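Long-range contacts in probable methyltransferase (Bordetella pertussis, PDB 3KTY), which probably transfers methyl groups from S-adenosyl-L-methionine to RNA through this N-terminal SpoU methylase domain, as a TrmH-family member of the SPOUT superfamily: residues 11-16 / 121-126; 83-88 / 139-144; 101-106 / 165-170. All blocks are in the same frame, centred on the assembly; numbering follows the deposited sequence. Where two conformers were deposited one is given.

Contact 1 of 3, residues 11-16 / 121-126; sequences VRFIMT and VAIVLG
Strands 11-16 and 121-125 pair in parallel, their axes 4.6 Å apart at closest approach and inclined by 19°. Arg-12 bonds to strand 121-125 through both its N and its O: its N donates to Val-121 O and its O accepts from Ile-123 N. Ile-14 repeats the pattern, N to Ile-123 O and O from Leu-125 N. The last of these backbone bonds, Thr-16 N to Leu-125 O at 2.7 Å, is almost straight at 177°. The two strands lie in the middle of the parallel sheet of the SpoU methylase domain, an alpha-beta-alpha sandwich. Phe-13 and Ile-123 stand side by side on one face, with Phe-13 CD1 4.0 Å from Ile-123 CB. Ile-123 CG1 also meets the ring, 4.1 Å from Phe-13 CE1. Leu-125 shares this face, and its CD1 lies 3.7 Å from Ile-14 O. Helix 157-172 packs here, with Leu-161 against both Phe-13 and Leu-125. Phe-36 meets the Phe-13 ring edge-to-face. On the other face the chi2 of Ile-14 is extended, which brings its CD1 to 4.0 Å from Ala-122 CB. Thr-16 keeps OG1 between its backbone N and carbonyl carbon (chi1 70°), where OG1 lies 3.4 Å from Gly-126 CA. Beside it, Thr-16 CG2 touches Val-124 CG1 at 4.2 Å.

Contact 2 of 3, residues 83-88 / 139-144; sequences TLAFAL and LCHRIC
The parallel pairing of strands 84-89 and 142-145, toward one side of the domain's sheet, begins with a histidine side chain before the regular strand bonds take over. His-141 ND1 accepts from Ala-85 N at 2.9 Å, with the donor tilted 26° out of the ring plane. The carbonyl of Thr-83 sits over one face of the same imidazole, its O 3.2 Å from His-141 CE1 and offset toward the rim. Ala-85 O is gripped by two successive amides, His-141 N and Arg-142 N, both in its carbonyl plane. Regular parallel bonding follows: Ala-87 N gives to Arg-142 O, and Cys-144 N gives to Ala-87 O. This is the parallel sheet of the SPOUT methyltransferase fold, and strand 121-125 borders strand 84-89 on its other side. Phe-86 and Arg-142 lie side by side on the face where helix 102-115 packs; Phe-86 CD1 is 3.6 Å from Arg-142 CB. Cys-144 joins them there. Its sulfur lies between backbone N and carbonyl carbon (chi1 76°), 3.6 Å from Leu-88 CD1. The same SG makes an oblique sulfur-aromatic contact, 5.2 Å from the Phe-86 ring centroid. On the opposite face Cys-140 SG touches Ala-87 CB at 3.8 Å, and Val-124 of the adjoining strand packs on Cys-140.

Contact 3 of 3, residues 101-106 / 165-170; sequences DIREAA and AWELRY
Glu-167 reaches from helix 157-172 to Arg-103 on helix 102-115 and forms a salt bridge. The guanidinium and carboxylate planes are nearly coplanar. Arg-103 NH2 donates to Glu-167 OE2 at 3.3 Å, within 9° of the guanidinium plane and on the syn lone pair of OE2. Arg-103 NE adds two weak bonds, to Glu-167 OE1 at 3.2 Å and to Glu-167 OE2. The stem of Glu-167 lies against Ile-102, with Glu-167 CG 3.9 Å from both CG1 and CG2 of the isoleucine. The chain of Glu-167 then bends at chi2 (-68°), which places CD off an extended path. Ala-106 fits in beside it: its CB is 3.5 Å from Glu-167 O and 4.0 Å from Glu-167 CB. Leu-168 CD2 reaches the same alanine, 4.0 Å from Ala-106 CA. The short helical segments run in broadly the same direction, with axes 8.8 Å apart and crossing at -39°. Asp-101 is the N-cap of helix 102-115, its OD1 accepting from Glu-104 N. In at least one of the two conformers of Glu-104, its OE1 also accepts from Asp-101 N, completing a capping box. Arg-103 NH2 also forms a salt bridge with Glu-167 OE1 of the second subunit, and the reverse pair forms as well. Trp-166 and Tyr-170 bind across too, to Glu-167 and Asp-101 of the second subunit respectively. Glu-167 packs against its own counterpart in the second subunit, so two carboxylates, probably both charged, come close in a buried place. The surrounding arginines would offset their repulsion and probably favour the ionised carboxylates, tying the helix pair to dimer assembly.

Contacts 1 and 2 belong to one sheet and have centres about 9 Å apart. Strands 121-125 and 84-89 are neighbours in it, with probable hydrogen bonds from Phe-86 N to Ala-122 O at 2.6 Å and from Val-124 N to Phe-86 O. Contact 3 lies about 13 Å from each, centre to centre, on one face of that sheet. Its Leu-168 CD1 packs on contact 1, 3.6 Å from Ile-123 CG1. Its Ala-105 CB packs on contact 2, 3.4 Å from Phe-86 CE1. The segments of all three contacts alternate along the chain. Contact 3 alone meets the second subunit, so the series runs from the sheet interior to the dimer interface.

Contact 1 of 3, residues 11-16 / 121-126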
ATOM      1  N   VAL A  11      12.592 -13.745   1.153  1.00 28.38           N
ATOM      2  CA  VAL A  11      11.861 -13.040   0.128  1.00 22.16           C
ATOM      3  C   VAL A  11      12.685 -11.890  -0.436  1.00 26.30           C
ATOM      4  O   VAL A  11      13.256 -11.098   0.321  1.00 30.14           O
ATOM      5  CB  VAL A  11      10.478 -12.495   0.682  1.00 34.96           C
ATOM      6  CG1 VAL A  11       9.820 -11.614  -0.344  1.00 26.58           C
ATOM      7  CG2 VAL A  11       9.531 -13.679   1.081  1.00 35.92           C
ATOM      8  N   ARG A  12      12.679 -11.747  -1.754  1.00 25.56           N
ATOM      9  CA  ARG A  12      13.438 -10.670  -2.413  1.00 27.74           C
ATOM     10  C   ARG A  12      12.609  -9.865  -3.342  1.00 28.62           C
ATOM     11  O   ARG A  12      11.791 -10.433  -4.066  1.00 36.83           O
ATOM     12  CB  ARG A  12      14.545 -11.266  -3.269  1.00 31.36           C
ATOM     13  CG  ARG A  12      15.684 -11.610  -2.433  1.00 49.08           C
ATOM     14  CD  ARG A  12      16.054 -12.983  -2.703  1.00 55.12           C
ATOM     15  NE  ARG A  12      17.237 -12.962  -3.501  1.00 54.34           N
ATOM     16  CZ  ARG A  12      18.398 -13.459  -3.118  1.00 48.82           C
ATOM     17  NH1 ARG A  12      18.550 -14.041  -1.939  1.00 50.41           N
ATOM     18  NH2 ARG A  12      19.396 -13.357  -3.936  1.00 39.59           N
ATOM     19  N   PHE A  13      12.865  -8.555  -3.383  1.00 34.89           N
ATOM     20  CA  PHE A  13      12.159  -7.649  -4.307  1.00 29.21           C
ATOM     21  C   PHE A  13      13.115  -7.067  -5.326  1.00 31.49           C
ATOM     22  O   PHE A  13      14.073  -6.376  -4.992  1.00 31.51           O
ATOM     23  CB  PHE A  13      11.449  -6.519  -3.547  1.00 30.08           C
ATOM     24  CG  PHE A  13      10.484  -7.016  -2.499  1.00 31.01           C
ATOM     25  CD1 PHE A  13       9.129  -7.055  -2.750  1.00 29.94           C
ATOM     26  CD2 PHE A  13      10.948  -7.496  -1.294  1.00 32.30           C
ATOM     27  CE1 PHE A  13       8.237  -7.538  -1.800  1.00 27.89           C
ATOM     28  CE2 PHE A  13      10.079  -7.964  -0.341  1.00 34.86           C
ATOM     29  CZ  PHE A  13       8.730  -7.993  -0.591  1.00 31.80           C
ATOM     30  N   ILE A  14      12.813  -7.342  -6.580  1.00 27.11           N
ATOM     31  CA  ILE A  14      13.655  -6.988  -7.686  1.00 24.63           C
ATOM     32  C   ILE A  14      13.069  -5.902  -8.574  1.00 29.17           C
ATOM     33  O   ILE A  14      12.053  -6.104  -9.229  1.00 29.56           O
ATOM     34  CB  ILE A  14      13.998  -8.237  -8.517  1.00 22.68           C
ATOM     35  CG1 ILE A  14      14.559  -9.291  -7.564  1.00 18.10           C
ATOM     36  CG2 ILE A  14      15.033  -7.867  -9.629  1.00 20.72           C
ATOM     37  CD1 ILE A  14      15.006 -10.576  -8.239  1.00 24.63           C
HETATM   38  N   MSE A  15      13.734  -4.750  -8.597  1.00 24.57           N
HETATM   39  CA  MSE A  15      13.330  -3.668  -9.485  1.00 32.16           C
HETATM   40  C   MSE A  15      14.163  -3.638 -10.757  1.00 36.74           C
HETATM   41  O   MSE A  15      15.381  -3.476 -10.698  1.00 30.71           O
HETATM   42  CB  MSE A  15      13.525  -2.331  -8.775  1.00 33.27           C
HETATM   43  CG  MSE A  15      12.599  -2.073  -7.592  1.00 36.22           C
HETATM   44 SE   MSE A  15      13.255  -0.468  -6.690  0.58 48.12          SE
HETATM   45  CE  MSE A  15      12.427   0.941  -7.820  1.00 33.80           C
ATOM     46  N   THR A  16      13.528  -3.775 -11.908  1.00 40.70           N
ATOM     47  CA  THR A  16      14.284  -3.675 -13.150  1.00 42.01           C
ATOM     48  C   THR A  16      14.305  -2.280 -13.818  1.00 45.69           C
ATOM     49  O   THR A  16      13.283  -1.604 -13.968  1.00 45.58           O
ATOM     50  CB  THR A  16      13.826  -4.706 -14.186  1.00 49.49           C
ATOM     51  OG1 THR A  16      12.525  -4.349 -14.657  1.00 53.65           O
ATOM     52  CG2 THR A  16      13.820  -6.110 -13.595  1.00 42.19           C
ATOM     53  N   VAL A 121      11.943 -16.688  -2.644  1.00 31.08           N
ATOM     54  CA  VAL A 121      10.853 -16.133  -3.411  1.00 34.11           C
ATOM     55  C   VAL A 121      11.236 -14.754  -3.845  1.00 27.94           C
ATOM     56  O   VAL A 121      11.794 -13.973  -3.069  1.00 28.87           O
ATOM     57  CB  VAL A 121       9.514 -16.085  -2.587  1.00 37.02           C
ATOM     58  CG1 VAL A 121       8.467 -15.247  -3.309  1.00 33.12           C
ATOM     59  CG2 VAL A 121       8.996 -17.471  -2.381  1.00 31.09           C
ATOM     60  N   ALA A 122      10.929 -14.442  -5.092  1.00 24.80           N
ATOM     61  CA  ALA A 122      11.148 -13.090  -5.548  1.00 27.41           C
ATOM     62  C   ALA A 122       9.923 -12.532  -6.196  1.00 30.66           C
ATOM     63  O   ALA A 122       9.182 -13.231  -6.921  1.00 25.13           O
ATOM     64  CB  ALA A 122      12.373 -12.990  -6.514  1.00 18.52           C
ATOM     65  N   ILE A 123       9.733 -11.246  -5.920  1.00 35.45           N
ATOM     66  CA  ILE A 123       8.806 -10.403  -6.643  1.00 27.79           C
ATOM     67  C   ILE A 123       9.581  -9.513  -7.574  1.00 25.52           C
ATOM     68  O   ILE A 123      10.480  -8.811  -7.141  1.00 29.71           O
ATOM     69  CB  ILE A 123       8.062  -9.495  -5.679  1.00 36.70           C
ATOM     70  CG1 ILE A 123       7.399 -10.352  -4.606  1.00 38.49           C
ATOM     71  CG2 ILE A 123       6.956  -8.721  -6.439  1.00 41.11           C
ATOM     72  CD1 ILE A 123       6.396 -11.312  -5.185  1.00 33.17           C
ATOM     73  N   VAL A 124       9.212  -9.531  -8.846  1.00 26.44           N
ATOM     74  CA  VAL A 124       9.903  -8.779  -9.891  1.00 27.57           C
ATOM     75  C   VAL A 124       9.080  -7.650 -10.510  1.00 33.89           C
ATOM     76  O   VAL A 124       8.056  -7.896 -11.150  1.00 34.05           O
ATOM     77  CB  VAL A 124      10.313  -9.747 -11.044  1.00 33.88           C
ATOM     78  CG1 VAL A 124      11.147  -9.017 -12.132  1.00 29.13           C
ATOM     79  CG2 VAL A 124      11.076 -10.955 -10.495  1.00 22.35           C
ATOM     80  N   LEU A 125       9.546  -6.418 -10.356  1.00 37.54           N
ATOM     81  CA  LEU A 125       8.862  -5.237 -10.913  1.00 42.88           C
ATOM     82  C   LEU A 125       9.621  -4.487 -11.994  1.00 38.98           C
ATOM     83  O   LEU A 125      10.820  -4.230 -11.859  1.00 38.26           O
ATOM     84  CB  LEU A 125       8.665  -4.208  -9.828  1.00 43.96           C
ATOM     85  CG  LEU A 125       7.896  -4.631  -8.602  1.00 57.51           C
ATOM     86  CD1 LEU A 125       8.878  -5.211  -7.589  1.00 55.77           C
ATOM     87  CD2 LEU A 125       7.143  -3.391  -8.050  1.00 39.68           C
ATOM     88  N   GLY A 126       8.898  -4.072 -13.024  1.00 40.08           N
ATOM     89  CA  GLY A 126       9.412  -3.115 -13.994  1.00 43.61           C
ATOM     90  C   GLY A 126       9.165  -1.691 -13.531  1.00 52.60           C
ATOM     91  O   GLY A 126       8.862  -1.470 -12.379  1.00 59.42           O
TER

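Contact 2 of 3, residues 83-88 / 139-144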
ATOM      1  N   THR A  83      14.040 -19.614  -6.264  1.00 38.95           N
ATOM      2  CA  THR A  83      13.278 -20.816  -6.604  1.00 32.79           C
ATOM      3  C   THR A  83      11.836 -20.578  -7.050  1.00 35.43           C
ATOM      4  O   THR A  83      11.258 -21.418  -7.725  1.00 42.21           O
ATOM      5  CB  THR A  83      13.336 -21.889  -5.489  1.00 41.21           C
ATOM      6  OG1 THR A  83      12.840 -21.350  -4.258  1.00 46.21           O
ATOM      7  CG2 THR A  83      14.749 -22.369  -5.286  1.00 39.38           C
ATOM      8  N   LEU A  84      11.270 -19.430  -6.691  1.00 38.56           N
ATOM      9  CA  LEU A  84       9.907 -19.062  -7.097  1.00 37.81           C
ATOM     10  C   LEU A  84       9.832 -17.542  -7.311  1.00 37.06           C
ATOM     11  O   LEU A  84       9.978 -16.756  -6.373  1.00 37.24           O
ATOM     12  CB  LEU A  84       8.874 -19.511  -6.050  1.00 38.50           C
ATOM     13  CG  LEU A  84       7.442 -19.064  -6.369  1.00 44.60           C
ATOM     14  CD1 LEU A  84       6.976 -19.611  -7.718  1.00 34.12           C
ATOM     15  CD2 LEU A  84       6.422 -19.414  -5.233  1.00 49.38           C
ATOM     16  N   ALA A  85       9.639 -17.136  -8.557  1.00 27.61           N
ATOM     17  CA  ALA A  85       9.727 -15.741  -8.880  1.00 31.36           C
ATOM     18  C   ALA A  85       8.463 -15.286  -9.522  1.00 36.25           C
ATOM     19  O   ALA A  85       8.034 -15.869 -10.507  1.00 43.16           O
ATOM     20  CB  ALA A  85      10.901 -15.458  -9.788  1.00 20.99           C
ATOM     21  N   PHE A  86       7.871 -14.236  -8.967  1.00 32.94           N
ATOM     22  CA  PHE A  86       6.686 -13.640  -9.598  1.00 40.89           C
ATOM     23  C   PHE A  86       7.002 -12.404 -10.412  1.00 35.72           C
ATOM     24  O   PHE A  86       7.641 -11.465  -9.919  1.00 38.60           O
ATOM     25  CB  PHE A  86       5.629 -13.288  -8.551  1.00 31.29           C
ATOM     26  CG  PHE A  86       5.066 -14.463  -7.871  1.00 35.71           C
ATOM     27  CD1 PHE A  86       3.967 -15.120  -8.414  1.00 36.01           C
ATOM     28  CD2 PHE A  86       5.628 -14.934  -6.689  1.00 34.40           C
ATOM     29  CE1 PHE A  86       3.412 -16.221  -7.765  1.00 40.14           C
ATOM     30  CE2 PHE A  86       5.088 -16.041  -6.022  1.00 31.57           C
ATOM     31  CZ  PHE A  86       3.984 -16.684  -6.565  1.00 38.30           C
ATOM     32  N   ALA A  87       6.564 -12.408 -11.660  1.00 32.62           N
ATOM     33  CA  ALA A  87       6.573 -11.183 -12.445  1.00 33.40           C
ATOM     34  C   ALA A  87       5.342 -10.328 -12.071  1.00 41.13           C
ATOM     35  O   ALA A  87       4.209 -10.683 -12.388  1.00 42.90           O
ATOM     36  CB  ALA A  87       6.537 -11.507 -13.899  1.00 23.94           C
ATOM     37  N   LEU A  88       5.571  -9.189 -11.435  1.00 44.81           N
ATOM     38  CA  LEU A  88       4.485  -8.268 -11.089  1.00 45.07           C
ATOM     39  C   LEU A  88       4.112  -7.269 -12.204  1.00 44.57           C
ATOM     40  O   LEU A  88       4.940  -6.489 -12.686  1.00 45.77           O
ATOM     41  CB  LEU A  88       4.860  -7.507  -9.819  1.00 49.91           C
ATOM     42  CG  LEU A  88       3.676  -6.870  -9.097  1.00 51.37           C
ATOM     43  CD1 LEU A  88       2.441  -7.697  -9.336  1.00 54.10           C
ATOM     44  CD2 LEU A  88       3.955  -6.762  -7.625  1.00 42.80           C
ATOM     45  N   LEU A 139      11.371 -15.226 -17.940  1.00 48.59           N
ATOM     46  CA  LEU A 139      12.326 -15.734 -16.964  1.00 45.06           C
ATOM     47  C   LEU A 139      11.702 -16.053 -15.601  1.00 46.30           C
ATOM     48  O   LEU A 139      12.323 -16.700 -14.771  1.00 52.49           O
ATOM     49  CB  LEU A 139      13.461 -14.737 -16.765  1.00 46.17           C
ATOM     50  CG  LEU A 139      14.428 -14.475 -17.936  1.00 50.70           C
ATOM     51  CD1 LEU A 139      15.491 -13.447 -17.545  1.00 53.23           C
ATOM     52  CD2 LEU A 139      15.085 -15.776 -18.433  1.00 41.22           C
ATOM     53  N   CYS A 140      10.484 -15.592 -15.358  1.00 45.58           N
ATOM     54  CA  CYS A 140       9.850 -15.815 -14.041  1.00 47.74           C
ATOM     55  C   CYS A 140       8.963 -17.053 -14.025  1.00 47.23           C
ATOM     56  O   CYS A 140       8.557 -17.548 -15.069  1.00 51.21           O
ATOM     57  CB  CYS A 140       9.036 -14.598 -13.617  1.00 41.20           C
ATOM     58  SG  CYS A 140       9.998 -13.098 -13.535  1.00 48.79           S
ATOM     59  N   HIS A 141       8.662 -17.564 -12.843  1.00 46.84           N
ATOM     60  CA  HIS A 141       7.830 -18.763 -12.776  1.00 50.94           C
ATOM     61  C   HIS A 141       6.383 -18.427 -13.051  1.00 53.35           C
ATOM     62  O   HIS A 141       5.697 -19.154 -13.767  1.00 58.01           O
ATOM     63  CB  HIS A 141       7.990 -19.470 -11.439  1.00 48.54           C
ATOM     64  CG  HIS A 141       9.397 -19.901 -11.169  1.00 58.45           C
ATOM     65  ND1 HIS A 141      10.322 -19.080 -10.557  1.00 58.71           N
ATOM     66  CD2 HIS A 141      10.047 -21.056 -11.453  1.00 60.71           C
ATOM     67  CE1 HIS A 141      11.478 -19.714 -10.467  1.00 60.05           C
ATOM     68  NE2 HIS A 141      11.336 -20.917 -10.998  1.00 66.41           N
ATOM     69  N   ARG A 142       5.937 -17.295 -12.520  1.00 50.87           N
ATOM     70  CA  ARG A 142       4.548 -16.881 -12.661  1.00 52.61           C
ATOM     71  C   ARG A 142       4.417 -15.406 -12.933  1.00 49.47           C
ATOM     72  O   ARG A 142       5.337 -14.615 -12.619  1.00 39.34           O
ATOM     73  CB  ARG A 142       3.787 -17.177 -11.383  1.00 54.36           C
ATOM     74  CG  ARG A 142       3.754 -18.629 -11.025  1.00 60.02           C
ATOM     75  CD  ARG A 142       2.656 -19.325 -11.782  1.00 61.49           C
ATOM     76  NE  ARG A 142       2.111 -20.349 -10.920  1.00 70.85           N
ATOM     77  CZ  ARG A 142       0.871 -20.367 -10.445  1.00 66.48           C
ATOM     78  NH1 ARG A 142       0.511 -21.364  -9.659  1.00 68.59           N
ATOM     79  NH2 ARG A 142      -0.006 -19.420 -10.763  1.00 65.77           N
ATOM     80  N   ILE A 143       3.268 -15.054 -13.516  1.00 45.32           N
ATOM     81  CA  ILE A 143       2.832 -13.675 -13.644  1.00 48.50           C
ATOM     82  C   ILE A 143       1.812 -13.453 -12.561  1.00 56.22           C
ATOM     83  O   ILE A 143       0.946 -14.302 -12.319  1.00 68.01           O
ATOM     84  CB  ILE A 143       2.065 -13.436 -14.939  1.00 53.51           C
ATOM     85  CG1 ILE A 143       1.883 -14.741 -15.729  1.00 58.93           C
ATOM     86  CG2 ILE A 143       2.696 -12.330 -15.734  1.00 58.77           C
ATOM     87  CD1 ILE A 143       2.971 -15.031 -16.801  1.00 69.46           C
ATOM     88  N   CYS A 144       1.886 -12.318 -11.895  1.00 53.94           N
ATOM     89  CA  CYS A 144       0.765 -11.935 -11.063  1.00 56.69           C
ATOM     90  C   CYS A 144       0.450 -10.461 -11.307  1.00 54.57           C
ATOM     91  O   CYS A 144       1.232  -9.758 -11.933  1.00 54.26           O
ATOM     92  CB  CYS A 144       0.991 -12.298  -9.590  1.00 44.78           C
ATOM     93  SG  CYS A 144       2.098 -11.244  -8.753  1.00 74.40           S
TER

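Contact 3 of 3, residues 101-106 / 165-170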
ATOM      1  N   ASP A 101      -3.668 -13.266  -8.979  1.00 50.24           N
ATOM      2  CA  ASP A 101      -3.525 -11.966  -8.371  1.00 46.10           C
ATOM      3  C   ASP A 101      -2.554 -12.025  -7.218  1.00 40.35           C
ATOM      4  O   ASP A 101      -2.224 -13.098  -6.723  1.00 41.82           O
ATOM      5  CB  ASP A 101      -4.884 -11.383  -7.925  1.00 48.36           C
ATOM      6  CG  ASP A 101      -5.572 -12.192  -6.815  1.00 49.35           C
ATOM      7  OD1 ASP A 101      -4.918 -12.781  -5.913  1.00 44.16           O
ATOM      8  OD2 ASP A 101      -6.814 -12.206  -6.839  1.00 50.99           O
ATOM      9  N   ILE A 102      -2.130 -10.854  -6.773  1.00 35.10           N
ATOM     10  CA  ILE A 102      -1.111 -10.736  -5.743  1.00 34.13           C
ATOM     11  C   ILE A 102      -1.497 -11.486  -4.474  1.00 36.05           C
ATOM     12  O   ILE A 102      -0.642 -11.878  -3.707  1.00 39.27           O
ATOM     13  CB  ILE A 102      -0.826  -9.235  -5.423  1.00 37.45           C
ATOM     14  CG1 ILE A 102       0.341  -9.102  -4.473  1.00 42.46           C
ATOM     15  CG2 ILE A 102      -2.083  -8.527  -4.839  1.00 36.83           C
ATOM     16  CD1 ILE A 102       1.647  -9.535  -5.100  1.00 52.24           C
ATOM     17  N   ARG A 103      -2.793 -11.661  -4.237  1.00 36.71           N
ATOM     18  CA  ARG A 103      -3.238 -12.359  -3.034  1.00 40.08           C
ATOM     19  C   ARG A 103      -3.031 -13.894  -3.163  1.00 31.75           C
ATOM     20  O   ARG A 103      -2.560 -14.522  -2.244  1.00 31.68           O
ATOM     21  CB  ARG A 103      -4.675 -11.961  -2.679  1.00 38.61           C
ATOM     22  CG  ARG A 103      -5.383 -12.867  -1.705  1.00 32.44           C
ATOM     23  CD  ARG A 103      -5.551 -12.272  -0.305  1.00 33.24           C
ATOM     24  NE  ARG A 103      -5.680 -10.804  -0.206  1.00 41.19           N
ATOM     25  CZ  ARG A 103      -6.721 -10.165   0.319  1.00 48.35           C
ATOM     26  NH1 ARG A 103      -7.783 -10.853   0.752  1.00 57.23           N
ATOM     27  NH2 ARG A 103      -6.702  -8.840   0.427  1.00 39.43           N
ATOM     28  N   GLU A 104      -3.386 -14.451  -4.317  0.52 33.03           N
ATOM     29  CA  GLU A 104      -3.023 -15.821  -4.676  0.52 36.80           C
ATOM     30  C   GLU A 104      -1.486 -16.018  -4.672  0.52 35.41           C
ATOM     31  O   GLU A 104      -0.962 -17.012  -4.170  0.52 36.42           O
ATOM     32  CB  GLU A 104      -3.655 -16.191  -6.035  0.52 34.31           C
ATOM     33  CG  GLU A 104      -5.189 -16.095  -6.016  0.52 43.31           C
ATOM     34  CD  GLU A 104      -5.857 -15.962  -7.395  0.52 51.18           C
ATOM     35  OE1 GLU A 104      -5.305 -15.293  -8.294  0.52 50.53           O
ATOM     36  OE2 GLU A 104      -6.964 -16.515  -7.568  0.52 55.40           O
ATOM     37  N   ALA A 105      -0.767 -15.045  -5.191  1.00 33.65           N
ATOM     38  CA  ALA A 105       0.650 -15.180  -5.333  1.00 33.08           C
ATOM     39  C   ALA A 105       1.288 -15.237  -3.945  1.00 34.15           C
ATOM     40  O   ALA A 105       2.144 -16.103  -3.658  1.00 36.61           O
ATOM     41  CB  ALA A 105       1.214 -14.079  -6.220  1.00 31.20           C
ATOM     42  N   ALA A 106       0.831 -14.371  -3.057  1.00 28.02           N
ATOM     43  CA  ALA A 106       1.282 -14.408  -1.664  1.00 27.24           C
ATOM     44  C   ALA A 106       1.036 -15.758  -0.971  1.00 32.43           C
ATOM     45  O   ALA A 106       1.921 -16.277  -0.294  1.00 37.10           O
ATOM     46  CB  ALA A 106       0.665 -13.283  -0.868  1.00 28.39           C
ATOM     47  N   ALA A 165       4.426  -6.242  -0.773  1.00 26.72           N
ATOM     48  CA  ALA A 165       5.073  -6.536   0.467  1.00 24.05           C
ATOM     49  C   ALA A 165       4.049  -6.663   1.598  1.00 25.72           C
ATOM     50  O   ALA A 165       4.251  -7.442   2.522  1.00 26.48           O
ATOM     51  CB  ALA A 165       6.133  -5.463   0.789  1.00 19.58           C
ATOM     52  N   TRP A 166       2.960  -5.895   1.538  1.00 25.64           N
ATOM     53  CA  TRP A 166       1.903  -6.060   2.541  1.00 17.12           C
ATOM     54  C   TRP A 166       1.259  -7.466   2.391  1.00 18.97           C
ATOM     55  O   TRP A 166       1.177  -8.232   3.346  1.00 22.48           O
ATOM     56  CB  TRP A 166       0.885  -4.864   2.500  1.00 29.34           C
ATOM     57  CG  TRP A 166      -0.403  -5.261   2.970  1.00 29.73           C
ATOM     58  CD1 TRP A 166      -1.494  -5.494   2.218  1.00 24.80           C
ATOM     59  CD2 TRP A 166      -0.755  -5.591   4.318  1.00 32.44           C
ATOM     60  NE1 TRP A 166      -2.530  -5.933   3.006  1.00 27.99           N
ATOM     61  CE2 TRP A 166      -2.102  -6.004   4.306  1.00 25.94           C
ATOM     62  CE3 TRP A 166      -0.055  -5.585   5.538  1.00 32.29           C
ATOM     63  CZ2 TRP A 166      -2.774  -6.424   5.452  1.00 31.70           C
ATOM     64  CZ3 TRP A 166      -0.727  -5.989   6.689  1.00 35.99           C
ATOM     65  CH2 TRP A 166      -2.069  -6.395   6.633  1.00 42.28           C
ATOM     66  N   GLU A 167       0.861  -7.832   1.186  1.00 22.13           N
ATOM     67  CA  GLU A 167       0.314  -9.187   0.926  1.00 20.61           C
ATOM     68  C   GLU A 167       1.213 -10.322   1.392  1.00 27.07           C
ATOM     69  O   GLU A 167       0.776 -11.291   2.037  1.00 29.19           O
ATOM     70  CB  GLU A 167       0.062  -9.332  -0.568  1.00 20.09           C
ATOM     71  CG  GLU A 167      -1.226  -8.498  -0.994  1.00 33.81           C
ATOM     72  CD  GLU A 167      -2.547  -9.049  -0.428  1.00 34.67           C
ATOM     73  OE1 GLU A 167      -2.592 -10.213   0.015  1.00 35.35           O
ATOM     74  OE2 GLU A 167      -3.562  -8.322  -0.421  1.00 47.27           O
ATOM     75  N   LEU A 168       2.497 -10.176   1.088  1.00 32.44           N
ATOM     76  CA  LEU A 168       3.475 -11.147   1.485  1.00 23.22           C
ATOM     77  C   LEU A 168       3.636 -11.191   2.977  1.00 23.62           C
ATOM     78  O   LEU A 168       3.694 -12.239   3.575  1.00 26.43           O
ATOM     79  CB  LEU A 168       4.815 -10.849   0.821  1.00 33.45           C
ATOM     80  CG  LEU A 168       4.847 -11.314  -0.635  1.00 32.49           C
ATOM     81  CD1 LEU A 168       6.097 -10.796  -1.283  1.00 28.59           C
ATOM     82  CD2 LEU A 168       4.802 -12.832  -0.653  1.00 22.96           C
ATOM     83  N   ARG A 169       3.717 -10.040   3.596  1.00 22.54           N
ATOM     84  CA  ARG A 169       3.792 -10.042   5.041  1.00 28.63           C
ATOM     85  C   ARG A 169       2.588 -10.760   5.660  1.00 33.56           C
ATOM     86  O   ARG A 169       2.707 -11.619   6.538  1.00 31.47           O
ATOM     87  CB  ARG A 169       3.871  -8.592   5.544  1.00 24.03           C
ATOM     88  CG  ARG A 169       3.697  -8.455   7.029  1.00 23.91           C
ATOM     89  CD  ARG A 169       4.023  -6.980   7.504  1.00 32.20           C
ATOM     90  NE  ARG A 169       4.020  -6.996   8.955  1.00 29.02           N
ATOM     91  CZ  ARG A 169       5.013  -7.453   9.702  1.00 35.50           C
ATOM     92  NH1 ARG A 169       6.130  -7.873   9.142  1.00 46.71           N
ATOM     93  NH2 ARG A 169       4.888  -7.491  11.013  1.00 36.96           N
ATOM     94  N   TYR A 170       1.411 -10.401   5.193  1.00 30.58           N
ATOM     95  CA  TYR A 170       0.227 -10.970   5.793  1.00 36.43           C
ATOM     96  C   TYR A 170       0.251 -12.482   5.620  1.00 27.42           C
ATOM     97  O   TYR A 170      -0.142 -13.236   6.509  1.00 31.10           O
ATOM     98  CB  TYR A 170      -1.058 -10.391   5.171  1.00 32.12           C
ATOM     99  CG  TYR A 170      -2.273 -10.689   6.017  1.00 31.88           C
ATOM    100  CD1 TYR A 170      -2.617  -9.852   7.082  1.00 37.54           C
ATOM    101  CD2 TYR A 170      -3.049 -11.830   5.793  1.00 28.81           C
ATOM    102  CE1 TYR A 170      -3.723 -10.122   7.898  1.00 40.79           C
ATOM    103  CE2 TYR A 170      -4.189 -12.095   6.595  1.00 28.84           C
ATOM    104  CZ  TYR A 170      -4.506 -11.252   7.639  1.00 37.06           C
ATOM    105  OH  TYR A 170      -5.600 -11.533   8.443  1.00 51.25           O
TER